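Local coordinates for vitamin B12-binding protein (Vibrio cholerae O395, PDB 5YSC), which binds vitamin B12 in the periplasm and probably delivers it to the membrane subunit BtuC of the BtuCDF ABC transporter for import, at residues D41-V46 and L57-V62; Q140-L145 and R253-V258; T147-N152 and Q260-L265. All coordinates share one frame; numbering follows the deposited sequence.

The protein has the two-lobed fold of the Fe/B12 periplasmic-binding family, with a four-stranded parallel sheet in each lobe. From the N terminus, contact 1 comes first, within the first lobe. It closes a short loop in which ten residues without helix or strand return alongside strand 43-45. Contacts 2 and 3 follow much later, each spanning about a hundred residues. Contact 2 joins helix 128-148 to the C-terminal helix 254-267. Contact 3 joins the turn after helix 128-148 to the same C-terminal helix. Their segments alternate along the chain, so the two contacts cross. Their centres lie about 11 Å apart. Contacts 1 and 3 lie on opposite sides of the chain's centre, about 36 Å apart between centres.

Contact 1 (D41-V46 and L57-V62); sequences DKLVAV and LELERV. With SO4 (sulfate ion), chain C.
V46 is gripped through its backbone by the residues on both sides of R61. Its N donates to E60 O at 2.9 Å, and its O accepts from V62 N at 2.8 Å. The N-H...O angles are 163° and 155°. This pattern makes a single beta bridge between V46 and R61. Two CA-H...O contacts accompany it, from A45 CA to E60 O and from R61 CA to V46 O.

Water extends the polar link beyond the bridge. One water donates to V44 O and accepts from E60 N. A second donates to V44 O and, weakly, to E60 OE2. The other carboxylate oxygen, OE1, forms a salt bridge with K72.

The apolar contacts lie around the bridge. L59 CD1 touches both L43 CB, at 3.8 Å, and V46 CG1, at 3.9 Å. The V46 and L59 side chains cross at about a right angle. A45 CB meets V62 CG1 at 3.8 Å.

R61 lies alongside V46, the two side chains pointing the same way, and NH1 comes within 3.3 Å of V46 CG2. NH1 donates to L59 O at 2.9 Å. NE and NH2 grip a sulfate ion at the guanidinium edge, through O4 and O1. The bend at chi2 places CD beside O4. The sulfate, probably from the crystallisation liquor, also accepts from Y49 N. Y49 is a predicted cobalamin-binding residue. The R61 side chain is about 9 Å from the bound cyanocobalamin, so the bridge lies near the pocket.

Strand 43-45 is an outermost strand of its parallel sheet and pairs with strand 23-25. L43 and L59 both touch Y35 of helix 28-36. A45 and V62 pack on L76 of helix 70-76, so L59 and V62 set the loop against both helices.

Contact 2 (Q140-L145 and R253-V258); sequences QRLQDL and RTLDAV
R141 and L255 meet between two helices that run almost parallel, their segment axes 7° apart in direction and 10.7 Å apart at closest approach. L142 lies nearest L255 along the backbone, and L145 nearest V258.

The R141 side chain reaches across toward the other helix. CG is anti to the backbone N, and the chain stays extended as far as NE. R141 and L255 slide past each other in opposite directions. L255 CD1 touches the aliphatic part of R141, at CB, CG and CD. L255 CB lies over one face of the guanidinium, offset toward its rim, 3.5 Å from R141 NH1. The leucine therefore packs against both the carbon chain and the flat charged end.

At the guanidinium edge, R141 NH2 forms a salt bridge with D256 OD1 at 2.8 Å. The hydrogen bond is nearly straight, with an N-H...O angle of 173°. OD1 lies close to the guanidinium plane, but NH2 approaches from above the carboxylate plane. The two planes are 66° apart, so the groups do not form a flat paired bridge. A water donates to D256 OD2 and accepts weakly from R141 NH1.

The remaining contacts are apolar. L145 CD1 touches V258 CG1 at 3.7 Å and L255 CB at 3.9 Å. L142 CD1 reaches L255 CD2 at 4.2 Å. L142 and V258 also pack on L111.

NH2 of R141 has a second acidic partner, E259, on helix 254-267. The guanidinium charge would be expected to keep D256 and E259 ionised and to ease the repulsion between them. The interface thus combines a partly exposed ionic side with a buried leucine-valine side between the same helices.

Contact 3 (T147-N152 and Q260-L265); sequences TQYASN and QVCTYL
Y149 lays one face of its ring against C262. CB of C262 stands over the ring centre, 3.5 Å from the centroid and 12° off the normal, which makes a CH-pi contact. Its closest ring atom is Y149 CG, at 3.4 Å. The sulfur lies more obliquely: C262 SG is 4.2 Å from the centroid and 36° off the normal, nearer the CG side and Y149 CB. This is a cysteine sulfur-aromatic contact. On the opposite ring face lies CG of the preceding residue, Q148, also over the centre. The tyrosine ring is therefore held between a neighbour in its own segment and the facing helix.

SG of C262 is bonded to C182 in a disulfide. The bond ties helix 254-267 to the residue just after helix 176-181, and Y149 packs beside it. Y149 is also the first residue to leave helical geometry after helix 128-148. The contact thus joins the end of that long helix, and the turn beyond it, to the C-terminal helix.

At the other end of the tyrosine, OH comes within 3.2 Å of T263 OG1. The two side chains cross at a slant. T263 OG1 is hydrogen-bonded to the backbone oxygen of E259, one helical turn earlier.

N152 directs its amide toward the same helix. ND2 donates to C262 O at 3.2 Å, with an N-H...O angle of 151°. The acceptor lies near the amide plane, while the donor is somewhat tilted from the carbonyl plane. ND2 also lies 4.1 Å from L265 CB, and N152 touches C182 as well.

Contact 1 (D41-V46 and L57-V62)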
loop_
_atom_site.group_PDB
_atom_site.type_symbol
_atom_site.label_atom_id
_atom_site.label_comp_id
_atom_site.label_asym_id
_atom_site.label_seq_id
_atom_site.Cartn_x
_atom_site.Cartn_y
_atom_site.Cartn_z
ATOM N N ASP A 41 -5.740 20.323 -4.426
ATOM C CA ASP A 41 -5.421 21.693 -4.805
ATOM C C ASP A 41 -4.713 22.457 -3.696
ATOM O O ASP A 41 -4.085 23.485 -3.945
ATOM C CB ASP A 41 -6.691 22.440 -5.208
ATOM C CG ASP A 41 -7.325 21.870 -6.451
ATOM O OD1 ASP A 41 -6.674 21.056 -7.132
ATOM O OD2 ASP A 41 -8.476 22.235 -6.748
ATOM N N LYS A 42 -4.821 21.953 -2.473
ATOM C CA LYS A 42 -4.212 22.617 -1.311
ATOM C C LYS A 42 -2.876 22.015 -0.905
ATOM O O LYS A 42 -2.241 22.519 0.030
ATOM C CB LYS A 42 -5.160 22.589 -0.112
ATOM C CG LYS A 42 -6.504 23.193 -0.366
ATOM C CD LYS A 42 -6.382 24.582 -0.862
ATOM C CE LYS A 42 -7.742 25.213 -0.882
ATOM N NZ LYS A 42 -7.656 26.450 -1.654
ATOM N N LEU A 43 -2.420 20.957 -1.585
ATOM C CA LEU A 43 -1.097 20.427 -1.317
ATOM C C LEU A 43 -0.018 21.401 -1.729
ATOM O O LEU A 43 -0.023 21.953 -2.841
ATOM C CB LEU A 43 -0.871 19.105 -2.045
ATOM C CG LEU A 43 -1.700 17.959 -1.527
ATOM C CD1 LEU A 43 -1.688 16.791 -2.532
ATOM C CD2 LEU A 43 -1.181 17.487 -0.193
ATOM N N VAL A 44 0.948 21.585 -0.837
ATOM C CA VAL A 44 2.111 22.413 -1.124
ATOM C C VAL A 44 3.407 21.616 -1.065
ATOM O O VAL A 44 4.461 22.158 -1.418
ATOM C CB VAL A 44 2.189 23.646 -0.189
ATOM C CG1 VAL A 44 0.961 24.523 -0.331
ATOM C CG2 VAL A 44 2.349 23.226 1.264
ATOM N N ALA A 45 3.367 20.352 -0.630
ATOM C CA ALA A 45 4.511 19.458 -0.750
ATOM C C ALA A 45 4.045 18.031 -0.502
ATOM O O ALA A 45 3.021 17.798 0.163
ATOM C CB ALA A 45 5.645 19.807 0.227
ATOM N N VAL A 46 4.817 17.091 -1.037
ATOM C CA VAL A 46 4.509 15.669 -0.966
ATOM C C VAL A 46 5.823 14.913 -0.776
ATOM O O VAL A 46 6.880 15.514 -0.555
ATOM C CB VAL A 46 3.748 15.189 -2.220
ATOM C CG1 VAL A 46 2.388 15.890 -2.331
ATOM C CG2 VAL A 46 4.607 15.347 -3.461
ATOM N N LEU A 57 3.534 15.056 -9.394
ATOM C CA LEU A 57 4.937 15.176 -9.765
ATOM C C LEU A 57 5.399 16.627 -9.712
ATOM O O LEU A 57 6.586 16.902 -9.534
ATOM C CB LEU A 57 5.122 14.635 -11.187
ATOM C CG LEU A 57 4.935 13.142 -11.391
ATOM C CD1 LEU A 57 4.689 12.827 -12.906
ATOM C CD2 LEU A 57 6.176 12.437 -10.839
ATOM N N GLU A 58 4.488 17.532 -9.890
ATOM C CA GLU A 58 4.805 18.959 -9.963
ATOM C C GLU A 58 5.117 19.605 -8.607
ATOM O O GLU A 58 5.597 20.676 -8.566
ATOM C CB GLU A 58 3.608 19.739 -10.599
ATOM C CG GLU A 58 3.885 21.166 -10.989
ATOM C CD GLU A 58 2.864 21.806 -11.881
ATOM O OE1 GLU A 58 1.769 21.349 -11.901
ATOM O OE2 GLU A 58 3.216 22.772 -12.583
ATOM N N LEU A 59 4.829 18.936 -7.532
ATOM C CA LEU A 59 4.982 19.525 -6.235
ATOM C C LEU A 59 6.291 19.259 -5.570
ATOM O O LEU A 59 6.890 18.301 -5.813
ATOM C CB LEU A 59 3.886 19.060 -5.350
ATOM C CG LEU A 59 2.450 19.245 -5.808
ATOM C CD1 LEU A 59 1.398 18.527 -4.983
ATOM C CD2 LEU A 59 2.162 20.704 -5.860
ATOM N N GLU A 60 6.742 20.146 -4.691
ATOM C CA GLU A 60 8.052 19.860 -4.138
ATOM C C GLU A 60 7.983 18.702 -3.140
ATOM O O GLU A 60 6.927 18.377 -2.589
ATOM C CB GLU A 60 8.705 21.105 -3.524
ATOM C CG GLU A 60 7.999 21.810 -2.435
ATOM C CD GLU A 60 8.811 23.013 -1.953
ATOM O OE1 GLU A 60 10.041 23.075 -2.201
ATOM O OE2 GLU A 60 8.216 23.914 -1.345
ATOM N N ARG A 61 9.122 18.034 -2.978
ATOM C CA ARG A 61 9.262 16.851 -2.138
ATOM C C ARG A 61 9.878 17.219 -0.792
ATOM O O ARG A 61 10.833 17.999 -0.733
ATOM C CB ARG A 61 10.135 15.826 -2.836
ATOM C CG ARG A 61 9.375 14.958 -3.792
ATOM C CD ARG A 61 9.199 15.504 -5.187
ATOM N NE ARG A 61 8.533 14.439 -5.945
ATOM C CZ ARG A 61 7.263 14.436 -6.339
ATOM N NH1 ARG A 61 6.479 15.500 -6.190
ATOM N NH2 ARG A 61 6.798 13.361 -6.941
ATOM N N VAL A 62 9.331 16.659 0.285
ATOM C CA VAL A 62 9.894 16.919 1.609
ATOM C C VAL A 62 10.096 15.630 2.384
ATOM O O VAL A 62 10.306 15.659 3.597
ATOM C CB VAL A 62 9.019 17.891 2.413
ATOM C CG1 VAL A 62 9.089 19.301 1.793
ATOM C CG2 VAL A 62 7.584 17.405 2.513
HETATM S S SO4 C . 10.278 11.691 -6.939
HETATM O O1 SO4 C . 8.827 11.484 -7.095
HETATM O O2 SO4 C . 10.882 11.988 -8.239
HETATM O O3 SO4 C . 10.861 10.459 -6.410
HETATM O O4 SO4 C . 10.566 12.823 -6.059
HETATM O O HOH W 1 5.034 22.260 -4.163
HETATM O O HOH W 2 5.063 24.754 -2.034
#

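Contact 2 (Q140-L145 and R253-V258)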
loop_
_atom_site.group_PDB
_atom_site.type_symbol
_atom_site.label_atom_id
_atom_site.label_comp_id
_atom_site.label_asym_id
_atom_site.label_seq_id
_atom_site.Cartn_x
_atom_site.Cartn_y
_atom_site.Cartn_z
ATOM N N GLN A 140 -18.643 0.964 -1.424
ATOM C CA GLN A 140 -19.535 0.138 -2.224
ATOM C C GLN A 140 -18.746 -0.827 -3.097
ATOM O O GLN A 140 -19.048 -2.022 -3.137
ATOM C CB GLN A 140 -20.459 1.007 -3.076
ATOM C CG GLN A 140 -21.512 0.159 -3.807
ATOM C CD GLN A 140 -22.287 -0.729 -2.846
ATOM O OE1 GLN A 140 -22.479 -1.939 -3.087
ATOM N NE2 GLN A 140 -22.702 -0.142 -1.722
ATOM N N ARG A 141 -17.680 -0.353 -3.751
ATOM C CA ARG A 141 -16.879 -1.274 -4.561
ATOM C C ARG A 141 -16.217 -2.333 -3.686
ATOM O O ARG A 141 -16.106 -3.496 -4.076
ATOM C CB ARG A 141 -15.830 -0.508 -5.374
ATOM C CG ARG A 141 -15.035 -1.412 -6.302
ATOM C CD ARG A 141 -14.073 -0.645 -7.176
ATOM N NE ARG A 141 -13.281 -1.576 -7.990
ATOM C CZ ARG A 141 -12.106 -1.288 -8.558
ATOM N NH1 ARG A 141 -11.538 -0.098 -8.414
ATOM N NH2 ARG A 141 -11.462 -2.200 -9.246
ATOM N N LEU A 142 -15.781 -1.958 -2.477
ATOM C CA LEU A 142 -15.174 -2.937 -1.598
ATOM C C LEU A 142 -16.184 -4.006 -1.227
ATOM O O LEU A 142 -15.848 -5.189 -1.161
ATOM C CB LEU A 142 -14.626 -2.264 -0.331
ATOM C CG LEU A 142 -14.050 -3.202 0.740
ATOM C CD1 LEU A 142 -12.939 -4.076 0.255
ATOM C CD2 LEU A 142 -13.512 -2.365 1.893
ATOM N N GLN A 143 -17.427 -3.584 -1.004
ATOM C CA GLN A 143 -18.515 -4.523 -0.752
ATOM C C GLN A 143 -18.723 -5.434 -1.953
ATOM O O GLN A 143 -18.874 -6.655 -1.810
ATOM C CB GLN A 143 -19.787 -3.745 -0.436
ATOM C CG GLN A 143 -21.059 -4.567 -0.350
ATOM C CD GLN A 143 -21.008 -5.644 0.706
ATOM O OE1 GLN A 143 -20.299 -5.531 1.712
ATOM N NE2 GLN A 143 -21.774 -6.708 0.484
ATOM N N ASP A 144 -18.729 -4.852 -3.146
ATOM C CA ASP A 144 -18.892 -5.666 -4.342
ATOM C C ASP A 144 -17.784 -6.701 -4.440
ATOM O O ASP A 144 -18.039 -7.872 -4.741
ATOM C CB ASP A 144 -18.902 -4.776 -5.585
ATOM C CG ASP A 144 -20.122 -3.877 -5.671
ATOM O OD1 ASP A 144 -21.150 -4.184 -5.021
ATOM O OD2 ASP A 144 -20.040 -2.846 -6.378
ATOM N N LEU A 145 -16.537 -6.286 -4.197
ATOM C CA LEU A 145 -15.431 -7.225 -4.317
ATOM C C LEU A 145 -15.513 -8.327 -3.272
ATOM O O LEU A 145 -15.213 -9.489 -3.570
ATOM C CB LEU A 145 -14.110 -6.484 -4.216
ATOM C CG LEU A 145 -13.789 -5.571 -5.384
ATOM C CD1 LEU A 145 -12.648 -4.615 -5.007
ATOM C CD2 LEU A 145 -13.422 -6.408 -6.620
ATOM N N ARG A 253 -6.904 2.985 -5.602
ATOM C CA ARG A 253 -6.422 2.015 -6.566
ATOM C C ARG A 253 -6.144 0.660 -5.932
ATOM O O ARG A 253 -5.991 -0.332 -6.645
ATOM C CB ARG A 253 -5.206 2.589 -7.303
ATOM C CG ARG A 253 -5.494 3.882 -7.988
ATOM C CD ARG A 253 -4.438 4.234 -9.007
ATOM N NE ARG A 253 -3.176 4.579 -8.373
ATOM C CZ ARG A 253 -1.979 4.567 -8.943
ATOM N NH1 ARG A 253 -1.803 4.122 -10.182
ATOM N NH2 ARG A 253 -0.909 4.955 -8.225
ATOM N N THR A 254 -6.097 0.564 -4.607
ATOM C CA THR A 254 -5.961 -0.752 -4.002
ATOM C C THR A 254 -7.116 -1.660 -4.388
ATOM O O THR A 254 -6.935 -2.863 -4.449
ATOM C CB THR A 254 -5.836 -0.623 -2.479
ATOM O OG1 THR A 254 -4.795 0.326 -2.178
ATOM C CG2 THR A 254 -5.503 -1.962 -1.805
ATOM N N LEU A 255 -8.284 -1.118 -4.733
ATOM C CA LEU A 255 -9.328 -2.028 -5.180
ATOM C C LEU A 255 -9.005 -2.660 -6.537
ATOM O O LEU A 255 -9.447 -3.782 -6.788
ATOM C CB LEU A 255 -10.663 -1.310 -5.195
ATOM C CG LEU A 255 -11.042 -0.825 -3.791
ATOM C CD1 LEU A 255 -12.448 -0.206 -3.850
ATOM C CD2 LEU A 255 -10.954 -1.888 -2.704
ATOM N N ASP A 256 -8.167 -2.029 -7.383
ATOM C CA ASP A 256 -7.633 -2.754 -8.537
ATOM C C ASP A 256 -6.622 -3.821 -8.115
ATOM O O ASP A 256 -6.550 -4.891 -8.716
ATOM C CB ASP A 256 -6.979 -1.798 -9.547
ATOM C CG ASP A 256 -8.010 -1.014 -10.380
ATOM O OD1 ASP A 256 -9.123 -1.534 -10.615
ATOM O OD2 ASP A 256 -7.744 0.119 -10.765
ATOM N N ALA A 257 -5.834 -3.573 -7.073
ATOM C CA ALA A 257 -5.012 -4.653 -6.557
ATOM C C ALA A 257 -5.856 -5.798 -6.012
ATOM O O ALA A 257 -5.476 -6.960 -6.156
ATOM C CB ALA A 257 -4.085 -4.154 -5.454
ATOM N N VAL A 258 -6.947 -5.488 -5.299
ATOM C CA VAL A 258 -7.861 -6.537 -4.857
ATOM C C VAL A 258 -8.322 -7.365 -6.041
ATOM O O VAL A 258 -8.256 -8.594 -6.023
ATOM C CB VAL A 258 -9.039 -5.946 -4.081
ATOM C CG1 VAL A 258 -10.117 -6.993 -3.871
ATOM C CG2 VAL A 258 -8.538 -5.424 -2.722
HETATM O O HOH W 3 -9.727 1.999 -9.757
#

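Contact 3 (T147-N152 and Q260-L265)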
loop_
_atom_site.group_PDB
_atom_site.type_symbol
_atom_site.label_atom_id
_atom_site.label_comp_id
_atom_site.label_asym_id
_atom_site.label_seq_id
_atom_site.Cartn_x
_atom_site.Cartn_y
_atom_site.Cartn_z
ATOM N N THR A 147 -18.153 -9.612 -1.943
ATOM C CA THR A 147 -19.161 -10.549 -2.429
ATOM C C THR A 147 -18.605 -11.393 -3.570
ATOM O O THR A 147 -18.703 -12.624 -3.558
ATOM C CB THR A 147 -20.400 -9.776 -2.883
ATOM O OG1 THR A 147 -20.952 -9.032 -1.774
ATOM C CG2 THR A 147 -21.449 -10.736 -3.455
ATOM N N GLN A 148 -17.980 -10.743 -4.547
ATOM C CA GLN A 148 -17.599 -11.425 -5.778
ATOM C C GLN A 148 -16.545 -12.496 -5.546
ATOM O O GLN A 148 -16.526 -13.505 -6.260
ATOM C CB GLN A 148 -17.091 -10.400 -6.798
ATOM C CG GLN A 148 -16.610 -10.994 -8.121
ATOM C CD GLN A 148 -16.206 -9.916 -9.105
ATOM O OE1 GLN A 148 -16.496 -8.735 -8.906
ATOM N NE2 GLN A 148 -15.526 -10.314 -10.166
ATOM N N TYR A 149 -15.647 -12.297 -4.587
ATOM C CA TYR A 149 -14.490 -13.178 -4.420
ATOM C C TYR A 149 -14.588 -14.012 -3.150
ATOM O O TYR A 149 -13.574 -14.460 -2.598
ATOM C CB TYR A 149 -13.189 -12.373 -4.449
ATOM C CG TYR A 149 -12.920 -11.876 -5.833
ATOM C CD1 TYR A 149 -12.708 -12.773 -6.863
ATOM C CD2 TYR A 149 -12.958 -10.521 -6.130
ATOM C CE1 TYR A 149 -12.500 -12.339 -8.159
ATOM C CE2 TYR A 149 -12.748 -10.074 -7.421
ATOM C CZ TYR A 149 -12.515 -10.998 -8.427
ATOM O OH TYR A 149 -12.299 -10.564 -9.714
ATOM N N ALA A 150 -15.816 -14.240 -2.690
ATOM C CA ALA A 150 -16.023 -15.080 -1.520
ATOM C C ALA A 150 -15.668 -16.526 -1.832
ATOM O O ALA A 150 -14.974 -17.194 -1.052
ATOM C CB ALA A 150 -17.475 -14.953 -1.069
ATOM N N SER A 151 -16.097 -17.002 -3.004
ATOM C CA SER A 151 -15.941 -18.406 -3.370
ATOM C C SER A 151 -14.488 -18.852 -3.347
ATOM O O SER A 151 -14.229 -20.061 -3.251
ATOM C CB SER A 151 -16.537 -18.666 -4.756
ATOM O OG SER A 151 -16.761 -17.448 -5.448
ATOM N N ASN A 152 -13.536 -17.922 -3.440
ATOM C CA ASN A 152 -12.134 -18.305 -3.361
ATOM C C ASN A 152 -11.907 -19.139 -2.103
ATOM O O ASN A 152 -12.471 -18.863 -1.038
ATOM C CB ASN A 152 -11.215 -17.079 -3.350
ATOM C CG ASN A 152 -11.173 -16.349 -4.693
ATOM O OD1 ASN A 152 -12.037 -16.543 -5.548
ATOM N ND2 ASN A 152 -10.155 -15.510 -4.879
ATOM N N GLN A 260 -6.852 -7.764 -8.925
ATOM C CA GLN A 260 -5.735 -8.487 -9.540
ATOM C C GLN A 260 -5.360 -9.694 -8.698
ATOM O O GLN A 260 -5.222 -10.814 -9.207
ATOM C CB GLN A 260 -4.525 -7.550 -9.707
ATOM C CG GLN A 260 -3.358 -8.177 -10.456
ATOM C CD GLN A 260 -2.183 -7.263 -10.610
ATOM O OE1 GLN A 260 -1.750 -6.601 -9.668
ATOM N NE2 GLN A 260 -1.637 -7.233 -11.815
ATOM N N VAL A 261 -5.180 -9.464 -7.393
ATOM C CA VAL A 261 -4.820 -10.532 -6.473
ATOM C C VAL A 261 -5.881 -11.616 -6.461
ATOM O O VAL A 261 -5.572 -12.809 -6.591
ATOM C CB VAL A 261 -4.597 -9.968 -5.052
ATOM C CG1 VAL A 261 -4.565 -11.102 -3.994
ATOM C CG2 VAL A 261 -3.318 -9.216 -5.076
ATOM N N CYS A 262 -7.142 -11.202 -6.299
ATOM C CA CYS A 262 -8.263 -12.128 -6.183
ATOM C C CYS A 262 -8.474 -12.926 -7.461
ATOM O O CYS A 262 -8.805 -14.123 -7.414
ATOM C CB CYS A 262 -9.517 -11.356 -5.847
ATOM S SG CYS A 262 -9.812 -10.975 -4.128
ATOM N N THR A 263 -8.298 -12.290 -8.612
ATOM C CA THR A 263 -8.400 -13.036 -9.867
ATOM C C THR A 263 -7.325 -14.114 -9.954
ATOM O O THR A 263 -7.606 -15.254 -10.327
ATOM C CB THR A 263 -8.313 -12.084 -11.061
ATOM O OG1 THR A 263 -9.459 -11.228 -11.081
ATOM C CG2 THR A 263 -8.203 -12.891 -12.407
ATOM N N TYR A 264 -6.083 -13.778 -9.594
ATOM C CA TYR A 264 -5.001 -14.755 -9.607
ATOM C C TYR A 264 -5.210 -15.876 -8.589
ATOM O O TYR A 264 -4.949 -17.049 -8.890
ATOM C CB TYR A 264 -3.664 -14.062 -9.344
ATOM C CG TYR A 264 -3.027 -13.432 -10.573
ATOM C CD1 TYR A 264 -2.882 -14.166 -11.753
ATOM C CD2 TYR A 264 -2.522 -12.125 -10.555
ATOM C CE1 TYR A 264 -2.296 -13.627 -12.879
ATOM C CE2 TYR A 264 -1.931 -11.578 -11.696
ATOM C CZ TYR A 264 -1.820 -12.336 -12.846
ATOM O OH TYR A 264 -1.256 -11.826 -13.983
ATOM N N LEU A 265 -5.597 -15.544 -7.349
ATOM C CA LEU A 265 -5.892 -16.603 -6.391
ATOM C C LEU A 265 -7.074 -17.445 -6.823
ATOM O O LEU A 265 -7.128 -18.632 -6.476
ATOM C CB LEU A 265 -6.118 -15.996 -5.010
ATOM C CG LEU A 265 -4.922 -16.047 -4.058
ATOM C CD1 LEU A 265 -3.560 -16.113 -4.721
ATOM C CD2 LEU A 265 -4.978 -14.912 -3.019
#